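Local structure of FERM, ARHGEF and pleckstrin domain-containing protein 2 (Mus musculus, 6D2K) at residues Ser232-Leu237 / Ile246-Glu251; Lys27-Val32 / Met66-Arg71; Leu143-Leu148 / Lys159-Ile164; His130-Glu135 / Asn151-Asn156. The protein activates the GTPase RAC1 as a guanine nucleotide exchange factor in semaphorin and integrin signalling; this chain is its FERM domain. All blocks are in the same frame, centred on the assembly; numbering follows the deposited sequence.

Overall arrangement
The four contacts span the three lobes of the FERM domain. Contact 2 comes first along the chain, in the ubiquitin-like N-terminal lobe, and links the starts of helices 30-41 and 69-73. Contacts 3 and 4 follow in the helical central lobe; their segments alternate in sequence, their centres lie about 8 Å apart, and His-147 of contact 3 touches Tyr-153, Glu-135 and Leu-132 of contact 4. Contact 1 closes the series on the edge hairpin of the PH-like C-terminal lobe, its centre about 33 Å from that of contact 2 and 48 Å from that of contact 3. Each contact therefore ties together parts of a single lobe.

Contact 1. Residues Ser232-Leu237 / Ile246-Glu251; sequences SKVRKL and IKLHPE
The imidazole of His-249 has Lys-233 over one face: CB sits 3.8 Å from the ring centroid, 11° off the normal, a CH-pi contact. CG of the same lysine continues toward the rim, 3.5 Å from NE2 of His-249, the two side chains crossing at about a right angle. CG of Lys-233 is anti to its carbonyl carbon (chi1 -56°), which sets it beside the backbone N and out past the NE2-CD2 side of the ring, while CB stays over the centre. In the model CZ of Arg-235 lies in plane at the ring edge, the planes 27° apart, but NH1 comes too close to the imidazole, so the detail of this pairing is doubtful. One guanidinium face has the carbonyl O of Lys-233 above it, offset toward the rim.

Beyond these groups the backbones form a classic beta bulge, with Arg-235 and Lys-236 both opposite Lys-247, at the open end of the antiparallel hairpin of strands 236-240 and 243-247 in the PH-like lobe. Lys-247 O accepts from Arg-235 N at 2.8 Å and only weakly from Lys-236 N, while Lys-247 N donates to Lys-236 O at 2.8 Å. On the sheet face of Leu-237 and Ile-246 the two side chains lie side by side, Leu-237 CD2 3.8 Å from Ile-246 CG2. Val-234 CG2 meets Leu-248 CD1 at 3.5 Å; Phe-229 of strand 224-230 touches both Ile-246 and Leu-248.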
# COMPACT_ATOMS: atom_id res chain seq x y z
N SER A 232 18.62 -1.01 -11.70
CA SER A 232 19.67 -0.98 -12.71
C SER A 232 20.61 -2.18 -12.59
O SER A 232 21.26 -2.55 -13.56
CB SER A 232 20.46 0.34 -12.64
OG SER A 232 21.15 0.46 -11.41
N LYS A 233 20.66 -2.80 -11.41
CA LYS A 233 21.57 -3.92 -11.17
C LYS A 233 20.87 -5.26 -11.24
O LYS A 233 21.51 -6.30 -11.16
CB LYS A 233 22.23 -3.78 -9.80
CG LYS A 233 22.97 -2.47 -9.60
CD LYS A 233 23.47 -2.33 -8.17
CE LYS A 233 24.05 -0.95 -7.93
NZ LYS A 233 24.58 -0.82 -6.54
N VAL A 234 19.55 -5.23 -11.38
CA VAL A 234 18.76 -6.45 -11.40
C VAL A 234 18.57 -6.94 -12.83
O VAL A 234 17.98 -6.25 -13.65
CB VAL A 234 17.38 -6.20 -10.75
CG1 VAL A 234 16.48 -7.43 -10.90
CG2 VAL A 234 17.55 -5.81 -9.30
N ARG A 235 19.08 -8.13 -13.12
CA ARG A 235 18.99 -8.70 -14.46
C ARG A 235 17.74 -9.55 -14.63
O ARG A 235 17.15 -9.58 -15.70
CB ARG A 235 20.22 -9.56 -14.74
CG ARG A 235 21.54 -8.87 -14.42
CD ARG A 235 22.13 -8.21 -15.65
NE ARG A 235 21.83 -6.79 -15.70
CZ ARG A 235 22.59 -5.85 -15.16
NH1 ARG A 235 23.70 -6.19 -14.52
NH2 ARG A 235 22.24 -4.58 -15.25
N LYS A 236 17.34 -10.25 -13.57
CA LYS A 236 16.16 -11.10 -13.64
C LYS A 236 15.61 -11.43 -12.26
O LYS A 236 16.37 -11.55 -11.31
CB LYS A 236 16.47 -12.41 -14.38
CG LYS A 236 15.23 -13.26 -14.65
CD LYS A 236 15.54 -14.49 -15.49
CE LYS A 236 14.25 -15.09 -16.05
NZ LYS A 236 14.48 -16.36 -16.79
N LEU A 237 14.29 -11.54 -12.16
CA LEU A 237 13.65 -12.02 -10.94
C LEU A 237 12.94 -13.32 -11.28
O LEU A 237 12.23 -13.40 -12.29
CB LEU A 237 12.63 -11.00 -10.44
CG LEU A 237 13.18 -9.63 -10.06
CD1 LEU A 237 12.04 -8.73 -9.64
CD2 LEU A 237 14.22 -9.74 -8.94
N ILE A 246 17.06 -13.50 -7.12
CA ILE A 246 17.39 -12.24 -7.77
C ILE A 246 18.70 -12.40 -8.52
O ILE A 246 19.73 -12.66 -7.89
CB ILE A 246 17.60 -11.11 -6.76
CG1 ILE A 246 16.46 -11.02 -5.77
CG2 ILE A 246 17.76 -9.78 -7.49
CD1 ILE A 246 16.65 -9.95 -4.71
N LYS A 247 18.67 -12.26 -9.84
CA LYS A 247 19.93 -12.26 -10.62
C LYS A 247 20.44 -10.83 -10.69
O LYS A 247 19.69 -9.93 -11.10
CB LYS A 247 19.70 -12.84 -12.01
CG LYS A 247 20.99 -13.02 -12.79
CD LYS A 247 20.72 -13.56 -14.18
CE LYS A 247 21.92 -13.33 -15.08
NZ LYS A 247 21.67 -13.78 -16.48
N LEU A 248 21.69 -10.63 -10.29
CA LEU A 248 22.26 -9.31 -9.95
C LEU A 248 23.69 -9.20 -10.46
O LEU A 248 24.21 -10.13 -11.05
CB LEU A 248 22.31 -9.19 -8.42
CG LEU A 248 21.67 -8.02 -7.69
CD1 LEU A 248 20.28 -7.73 -8.19
CD2 LEU A 248 21.66 -8.33 -6.20
N HIS A 249 24.35 -8.07 -10.18
CA HIS A 249 25.80 -7.99 -10.44
C HIS A 249 26.51 -9.05 -9.62
O HIS A 249 26.19 -9.22 -8.44
CB HIS A 249 26.35 -6.62 -10.03
CG HIS A 249 25.88 -5.49 -10.88
ND1 HIS A 249 25.13 -5.67 -12.03
CD2 HIS A 249 26.06 -4.15 -10.76
CE1 HIS A 249 24.87 -4.49 -12.57
NE2 HIS A 249 25.42 -3.56 -11.81
N PRO A 250 27.49 -9.75 -10.21
CA PRO A 250 28.20 -10.83 -9.52
C PRO A 250 29.13 -10.35 -8.41
O PRO A 250 29.62 -9.22 -8.44
CB PRO A 250 29.04 -11.47 -10.64
CG PRO A 250 29.23 -10.36 -11.63
CD PRO A 250 27.93 -9.61 -11.61
N GLU A 251 29.37 -11.21 -7.43
CA GLU A 251 30.29 -10.88 -6.34
C GLU A 251 31.70 -10.79 -6.90
O GLU A 251 32.06 -11.54 -7.81
CB GLU A 251 30.21 -11.91 -5.23

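Contact 2. Residues Lys27-Val32 / Met66-Arg71; sequences KCDGQV and MKPIIR
Two backbone hydrogen bonds join Cys-28 to Ile-69 and Gly-30 to Lys-67, one on each side of the bridged pair Asp-29 and Pro-68. Ile-69 N reaches Cys-28 O at 2.8 Å, nearly along the C=O axis. Gly-30 N donates to Lys-67 O at 2.9 Å, a more bent bond (141° at the hydrogen) whose donor is tilted 31° from the carbonyl plane.

The same two carbonyls also receive CA-H...O contacts. Pro-68 CA lies 3.3 Å from Cys-28 O, and Asp-29 CA is equally near Lys-67 O. Each oxygen is thus approached by an N-H and a CA-H of successive residues, in the single bridge where the CA atoms of Asp-29 and Pro-68 come within 4.1 Å.

Van der Waals contacts fill in around the bridge. Ile-69 has CG1 anti to its carbonyl carbon (chi1 -67°), which brings that atom to 3.4 Å from Cys-28 O and 3.8 Å from Gly-30 CA. Its CD1 continues over the backbone to touch Asp-29 O, and Ile-24 of strand 19-24 packs against the same side chain. On the Pro-68 ring, CB rests against Lys-27 O at 3.7 Å, while CD faces OD2 of Asp-29. This OD2 lies against the peptide between Lys-67 and Pro-68, whose proline nitrogen has no hydrogen to give, and CG and OD1 of Asp-29 lie against Met-66.

Because the polar links run through main-chain atoms, they couple the beginnings of helices 30-41 and 69-73 in the ubiquitin-like lobe without relying on a side-chain hydrogen bond across the contact.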
# COMPACT_ATOMS: atom_id res chain seq x y z
N LYS A 27 -17.51 -14.99 -13.46
CA LYS A 27 -16.57 -15.41 -14.49
C LYS A 27 -15.79 -14.26 -15.12
O LYS A 27 -14.81 -14.49 -15.82
CB LYS A 27 -17.30 -16.17 -15.60
CG LYS A 27 -18.20 -15.27 -16.43
CD LYS A 27 -18.96 -16.05 -17.49
CE LYS A 27 -19.91 -15.14 -18.24
NZ LYS A 27 -20.78 -14.42 -17.28
N CYS A 28 -16.25 -13.03 -14.89
CA CYS A 28 -15.56 -11.86 -15.43
C CYS A 28 -14.14 -11.74 -14.90
O CYS A 28 -13.87 -12.07 -13.74
CB CYS A 28 -16.34 -10.58 -15.09
SG CYS A 28 -17.92 -10.40 -15.95
N ASP A 29 -13.23 -11.27 -15.75
CA ASP A 29 -11.87 -10.97 -15.33
C ASP A 29 -11.89 -9.84 -14.31
O ASP A 29 -12.79 -9.01 -14.32
CB ASP A 29 -11.02 -10.55 -16.52
CG ASP A 29 -10.53 -11.73 -17.34
OD1 ASP A 29 -9.97 -11.49 -18.43
OD2 ASP A 29 -10.70 -12.89 -16.89
N GLY A 30 -10.88 -9.78 -13.45
CA GLY A 30 -10.79 -8.72 -12.45
C GLY A 30 -10.93 -7.31 -13.01
O GLY A 30 -11.49 -6.43 -12.35
N GLN A 31 -10.43 -7.08 -14.22
CA GLN A 31 -10.50 -5.76 -14.83
C GLN A 31 -11.91 -5.18 -14.86
O GLN A 31 -12.11 -3.97 -14.70
CB GLN A 31 -9.92 -5.79 -16.24
CG GLN A 31 -9.73 -4.41 -16.84
CD GLN A 31 -8.86 -3.52 -15.97
OE1 GLN A 31 -7.68 -3.79 -15.78
NE2 GLN A 31 -9.44 -2.44 -15.46
N VAL A 32 -12.91 -6.03 -15.08
CA VAL A 32 -14.30 -5.57 -15.11
C VAL A 32 -14.70 -4.86 -13.80
O VAL A 32 -15.35 -3.81 -13.83
CB VAL A 32 -15.27 -6.74 -15.41
CG1 VAL A 32 -16.70 -6.25 -15.47
CG2 VAL A 32 -14.86 -7.42 -16.72
N MET A 66 -6.53 -9.97 -15.16
CA MET A 66 -6.73 -10.89 -16.28
C MET A 66 -7.07 -12.32 -15.85
O MET A 66 -6.85 -13.27 -16.60
CB MET A 66 -5.47 -10.94 -17.15
CG MET A 66 -4.94 -9.57 -17.53
SD MET A 66 -5.66 -8.95 -19.05
CE MET A 66 -4.20 -8.84 -20.08
N LYS A 67 -7.60 -12.46 -14.64
CA LYS A 67 -8.11 -13.74 -14.18
C LYS A 67 -9.54 -13.55 -13.69
O LYS A 67 -9.88 -12.49 -13.17
CB LYS A 67 -7.24 -14.31 -13.05
CG LYS A 67 -6.01 -15.06 -13.53
CD LYS A 67 -5.50 -16.03 -12.47
CE LYS A 67 -4.59 -17.09 -13.08
NZ LYS A 67 -4.08 -18.05 -12.06
N PRO A 68 -10.39 -14.57 -13.86
CA PRO A 68 -11.76 -14.53 -13.36
C PRO A 68 -11.81 -14.22 -11.87
O PRO A 68 -11.04 -14.78 -11.09
CB PRO A 68 -12.27 -15.95 -13.61
CG PRO A 68 -11.49 -16.40 -14.78
CD PRO A 68 -10.12 -15.82 -14.60
N ILE A 69 -12.73 -13.34 -11.48
CA ILE A 69 -12.87 -12.93 -10.09
C ILE A 69 -13.19 -14.08 -9.14
O ILE A 69 -12.60 -14.20 -8.07
CB ILE A 69 -13.97 -11.87 -9.95
CG1 ILE A 69 -13.53 -10.59 -10.66
CG2 ILE A 69 -14.27 -11.62 -8.49
CD1 ILE A 69 -14.67 -9.68 -11.05
N ILE A 70 -14.14 -14.92 -9.52
CA ILE A 70 -14.60 -15.98 -8.63
C ILE A 70 -13.46 -16.95 -8.28
O ILE A 70 -13.41 -17.49 -7.17
CB ILE A 70 -15.82 -16.73 -9.24
CG1 ILE A 70 -16.77 -17.22 -8.14
CG2 ILE A 70 -15.36 -17.83 -10.18
CD1 ILE A 70 -16.17 -18.19 -7.17
N ARG A 71 -12.53 -17.16 -9.21
CA ARG A 71 -11.39 -18.04 -8.98
C ARG A 71 -10.36 -17.45 -8.01
O ARG A 71 -9.53 -18.17 -7.45
CB ARG A 71 -10.72 -18.39 -10.29

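Contact 3. Residues Leu143-Leu148 / Lys159-Ile164; sequences LDREHL and KSLEKI
Leu-148 and Leu-161 reach toward each other tip to tip, CD1 of Leu-148 meeting CD1 of Leu-161 at 3.7 Å and CD2 of Leu-161 at nearly the same distance. The Leu-148 methyl also touches Ile-164, one turn further along the second helix, with CD1 4.2 Å from Ile-164 CG2. A single leucine branch is thereby set against two side chains of helix 161-168.

Arg-145 crosses Leu-161 obliquely, and Leu-161 CD1 lies over one face of the guanidinium, 4.1 Å from NH1. The arginine chain is extended from CG to NE, which takes NE toward helix 161-168. Beyond it NH2 makes a salt bridge to OE1 of Glu-162 at 3.1 Å, on the syn side of the carboxylate. The acceptor lies in the guanidinium plane, yet the two flat groups are turned 44° apart and NH2 stands 32° out of the carboxylate plane. A water in the guanidinium plane accepts from Arg-145 NH1 and donates to Glu-162 OE1 at 2.8 Å, so this oxygen receives two bonds. NE of Arg-145 is paired with Glu-141 in its own helix, giving the guanidinium a second acidic partner.

An apolar seam bordered by a salt bridge thus joins helices 141-150 and 161-168, an example of helix-helix packing in the all-helical central lobe of a FERM domain.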
# COMPACT_ATOMS: atom_id res chain seq x y z
N LEU A 143 -13.45 20.75 19.16
CA LEU A 143 -13.71 20.07 17.89
C LEU A 143 -12.69 18.97 17.66
O LEU A 143 -13.05 17.86 17.25
CB LEU A 143 -13.66 21.08 16.74
CG LEU A 143 -13.95 20.57 15.33
CD1 LEU A 143 -15.44 20.34 15.17
CD2 LEU A 143 -13.46 21.57 14.28
N ASP A 144 -11.42 19.28 17.91
CA ASP A 144 -10.33 18.31 17.74
C ASP A 144 -10.50 17.11 18.67
O ASP A 144 -10.40 15.97 18.25
CB ASP A 144 -8.96 18.95 17.98
CG ASP A 144 -8.44 19.71 16.77
OD1 ASP A 144 -9.23 20.36 16.06
OD2 ASP A 144 -7.21 19.70 16.55
N ARG A 145 -10.73 17.38 19.96
CA ARG A 145 -10.86 16.31 20.94
C ARG A 145 -12.06 15.41 20.67
O ARG A 145 -11.96 14.19 20.78
CB ARG A 145 -10.92 16.87 22.36
CG ARG A 145 -9.63 17.56 22.78
CD ARG A 145 -9.58 17.85 24.27
NE ARG A 145 -8.29 18.40 24.67
CZ ARG A 145 -7.25 17.67 25.05
NH1 ARG A 145 -7.35 16.35 25.11
NH2 ARG A 145 -6.12 18.27 25.40
N GLU A 146 -13.19 15.99 20.30
CA GLU A 146 -14.34 15.16 19.97
C GLU A 146 -14.08 14.33 18.72
O GLU A 146 -14.44 13.16 18.65
CB GLU A 146 -15.62 16.00 19.83
CG GLU A 146 -16.13 16.54 21.16
CD GLU A 146 -17.46 17.29 21.04
OE1 GLU A 146 -18.06 17.32 19.94
OE2 GLU A 146 -17.92 17.86 22.05
N HIS A 147 -13.42 14.92 17.73
CA HIS A 147 -13.14 14.19 16.50
C HIS A 147 -12.19 13.03 16.76
O HIS A 147 -12.40 11.93 16.25
CB HIS A 147 -12.55 15.12 15.44
CG HIS A 147 -12.20 14.42 14.17
ND1 HIS A 147 -13.11 14.22 13.15
CD2 HIS A 147 -11.04 13.88 13.74
CE1 HIS A 147 -12.53 13.59 12.15
NE2 HIS A 147 -11.27 13.37 12.49
N LEU A 148 -11.17 13.27 17.57
CA LEU A 148 -10.18 12.25 17.90
C LEU A 148 -10.73 11.16 18.81
O LEU A 148 -10.16 10.08 18.91
CB LEU A 148 -8.95 12.91 18.52
CG LEU A 148 -8.10 13.64 17.47
CD1 LEU A 148 -7.10 14.57 18.11
CD2 LEU A 148 -7.41 12.62 16.56
N LYS A 159 -1.83 9.17 23.63
CA LYS A 159 -0.48 9.48 24.12
C LYS A 159 0.04 10.74 23.45
O LYS A 159 0.79 11.52 24.06
CB LYS A 159 0.47 8.32 23.84
CG LYS A 159 1.93 8.63 24.14
CD LYS A 159 2.83 7.97 23.11
CE LYS A 159 2.67 6.47 23.12
NZ LYS A 159 3.46 5.84 24.22
N SER A 160 -0.37 10.95 22.21
CA SER A 160 0.16 12.04 21.40
C SER A 160 -0.82 13.19 21.23
O SER A 160 -0.59 14.09 20.43
CB SER A 160 0.55 11.53 20.02
OG SER A 160 1.54 10.52 20.10
N LEU A 161 -1.93 13.15 21.97
CA LEU A 161 -2.96 14.17 21.81
C LEU A 161 -2.41 15.59 21.91
O LEU A 161 -2.69 16.43 21.06
CB LEU A 161 -4.10 13.97 22.81
CG LEU A 161 -5.49 13.99 22.16
CD1 LEU A 161 -5.74 15.33 21.51
CD2 LEU A 161 -5.59 12.87 21.14
N GLU A 162 -1.62 15.88 22.94
CA GLU A 162 -1.09 17.23 23.11
C GLU A 162 -0.24 17.67 21.93
O GLU A 162 -0.39 18.79 21.44
CB GLU A 162 -0.30 17.34 24.42
CG GLU A 162 -1.10 17.00 25.66
CD GLU A 162 -2.32 17.89 25.84
OE1 GLU A 162 -3.31 17.42 26.45
OE2 GLU A 162 -2.30 19.05 25.36
N LYS A 163 0.64 16.80 21.44
CA LYS A 163 1.46 17.16 20.29
C LYS A 163 0.60 17.40 19.06
O LYS A 163 0.85 18.33 18.29
CB LYS A 163 2.47 16.06 19.98
CG LYS A 163 3.57 15.88 21.01
CD LYS A 163 4.45 14.69 20.66
CE LYS A 163 5.45 14.38 21.76
NZ LYS A 163 6.45 15.47 21.92
N ILE A 164 -0.42 16.57 18.87
CA ILE A 164 -1.29 16.68 17.69
C ILE A 164 -2.00 18.04 17.67
O ILE A 164 -2.02 18.72 16.64
CB ILE A 164 -2.34 15.56 17.66
CG1 ILE A 164 -1.67 14.20 17.41
CG2 ILE A 164 -3.37 15.85 16.58
CD1 ILE A 164 -2.56 13.00 17.69
O HOH W 1 -4.88 15.06 26.59

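Contact 4. Residues His130-Glu135 / Asn151-Asn156; sequences HLLQSE and NEYLPN
Tyr-153 pushes its ring against the helix at Leu-131 and Leu-132. Leu-131 and the tyrosine slide past each other in opposite directions: CB of Leu-131 is 3.9 Å from CE1 of Tyr-153, and CD1 of Leu-131 touches CD1 of Tyr-153. Leu-132 comes slantwise to the phenol end, CD2 3.7 Å from OH of Tyr-153. CG of Tyr-153 is anti to its carbonyl carbon (chi1 -70°), and from there the ring runs toward helix 121-136.

Around this apolar shell, two waters link the polar groups. One lies 2.7 Å from Tyr-153 OH and gives a weak bond to Glu-135 OE1; the other donates to OE2 of Glu-135 and, at 3.1 Å, to OD1 of Asn-151. The carboxylate is turned 48° from the phenol ring, and its OE2 stays 4.1 Å from Tyr-153 OH, so water mediates their polar link.

In the next shell, His-147 and Gln-157 hold the tyrosine and asparagine in place. His-147 hydrogen-bonds to the Tyr-153 hydroxyl through NE2, and its carbonyl receives ND2 of Asn-151. Gln-157 takes the backbone N-H of Tyr-153 on OE1. Separately, within helix 121-136, Leu-131 O accepts from both Glu-135 N and Ser-134 OG, the latter at 2.8 Å, a local bond that turns the serine hydroxyl back onto its own helix.

The loop after helix 141-150 is thereby packed on helix 121-136 in the central lobe, with Lys-109 of helix 98-113 touching both Leu-131 and Tyr-153, and Leu-148 of helix 141-150 against the tyrosine.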
# COMPACT_ATOMS: atom_id res chain seq x y z
N HIS A 130 -2.01 17.48 10.08
CA HIS A 130 -2.37 17.87 8.72
C HIS A 130 -3.61 17.13 8.24
O HIS A 130 -4.46 17.72 7.55
CB HIS A 130 -1.20 17.68 7.75
CG HIS A 130 -0.18 18.77 7.84
ND1 HIS A 130 1.11 18.56 8.29
CD2 HIS A 130 -0.28 20.09 7.57
CE1 HIS A 130 1.76 19.72 8.26
NE2 HIS A 130 0.94 20.65 7.84
N LEU A 131 -3.73 15.86 8.62
CA LEU A 131 -4.94 15.11 8.29
C LEU A 131 -6.17 15.75 8.94
O LEU A 131 -7.22 15.84 8.30
CB LEU A 131 -4.80 13.64 8.70
CG LEU A 131 -3.81 12.81 7.89
CD1 LEU A 131 -3.50 11.47 8.58
CD2 LEU A 131 -4.32 12.59 6.48
N LEU A 132 -6.03 16.20 10.18
CA LEU A 132 -7.11 16.96 10.84
C LEU A 132 -7.43 18.23 10.08
O LEU A 132 -8.60 18.55 9.85
CB LEU A 132 -6.76 17.29 12.29
CG LEU A 132 -6.71 16.13 13.29
CD1 LEU A 132 -6.38 16.68 14.67
CD2 LEU A 132 -8.02 15.36 13.32
N GLN A 133 -6.41 18.98 9.67
CA GLN A 133 -6.68 20.22 8.94
C GLN A 133 -7.48 19.95 7.65
O GLN A 133 -8.42 20.68 7.33
CB GLN A 133 -5.37 20.96 8.66
CG GLN A 133 -5.53 22.36 8.03
CD GLN A 133 -6.24 23.35 8.93
OE1 GLN A 133 -6.19 23.25 10.16
NE2 GLN A 133 -6.91 24.33 8.33
N SER A 134 -7.14 18.87 6.95
CA SER A 134 -7.86 18.55 5.73
C SER A 134 -9.31 18.16 5.99
O SER A 134 -10.18 18.50 5.19
CB SER A 134 -7.17 17.41 4.95
OG SER A 134 -7.39 16.15 5.55
N GLU A 135 -9.57 17.45 7.08
CA GLU A 135 -10.88 16.85 7.27
C GLU A 135 -11.83 17.73 8.06
O GLU A 135 -13.00 17.86 7.69
CB GLU A 135 -10.75 15.47 7.94
CG GLU A 135 -12.10 14.75 8.07
CD GLU A 135 -11.95 13.25 8.17
OE1 GLU A 135 -11.28 12.66 7.30
OE2 GLU A 135 -12.53 12.65 9.10
N ASN A 151 -12.69 9.09 15.93
CA ASN A 151 -11.93 8.70 14.74
C ASN A 151 -10.51 8.30 15.09
O ASN A 151 -9.76 9.08 15.67
CB ASN A 151 -11.90 9.84 13.72
CG ASN A 151 -13.28 10.21 13.22
OD1 ASN A 151 -13.76 9.66 12.23
ND2 ASN A 151 -13.92 11.14 13.91
N GLU A 152 -10.13 7.08 14.74
CA GLU A 152 -8.79 6.59 15.06
C GLU A 152 -7.78 6.89 13.97
O GLU A 152 -8.04 6.64 12.79
CB GLU A 152 -8.83 5.09 15.36
CG GLU A 152 -9.62 4.75 16.62
CD GLU A 152 -9.04 3.53 17.34
OE1 GLU A 152 -9.84 2.67 17.75
OE2 GLU A 152 -7.80 3.45 17.48
N TYR A 153 -6.64 7.43 14.39
CA TYR A 153 -5.50 7.69 13.50
C TYR A 153 -4.29 6.81 13.85
O TYR A 153 -3.46 6.51 12.99
CB TYR A 153 -5.11 9.17 13.59
CG TYR A 153 -6.14 10.08 12.96
CD1 TYR A 153 -5.97 10.56 11.68
CD2 TYR A 153 -7.30 10.42 13.65
CE1 TYR A 153 -6.91 11.37 11.09
CE2 TYR A 153 -8.26 11.23 13.06
CZ TYR A 153 -8.05 11.70 11.78
OH TYR A 153 -8.99 12.52 11.18
N LEU A 154 -4.20 6.41 15.11
CA LEU A 154 -3.07 5.62 15.59
C LEU A 154 -3.49 4.86 16.84
O LEU A 154 -4.22 5.40 17.66
CB LEU A 154 -1.90 6.56 15.91
CG LEU A 154 -0.54 5.97 16.25
CD1 LEU A 154 0.07 5.25 15.06
CD2 LEU A 154 0.39 7.09 16.72
N PRO A 155 -3.04 3.61 17.00
CA PRO A 155 -3.36 2.98 18.28
C PRO A 155 -2.73 3.75 19.43
O PRO A 155 -1.59 4.21 19.31
CB PRO A 155 -2.71 1.59 18.16
CG PRO A 155 -2.54 1.37 16.68
CD PRO A 155 -2.29 2.73 16.10
N ASN A 156 -3.45 3.90 20.53
CA ASN A 156 -2.96 4.70 21.64
C ASN A 156 -2.63 6.12 21.20
O ASN A 156 -1.67 6.73 21.67
CB ASN A 156 -1.74 4.01 22.30
CG ASN A 156 -1.40 4.61 23.66
OD1 ASN A 156 -0.27 4.53 24.12
ND2 ASN A 156 -2.39 5.24 24.29
O HOH W 2 -8.91 12.30 8.48
O HOH W 3 -11.95 9.88 9.68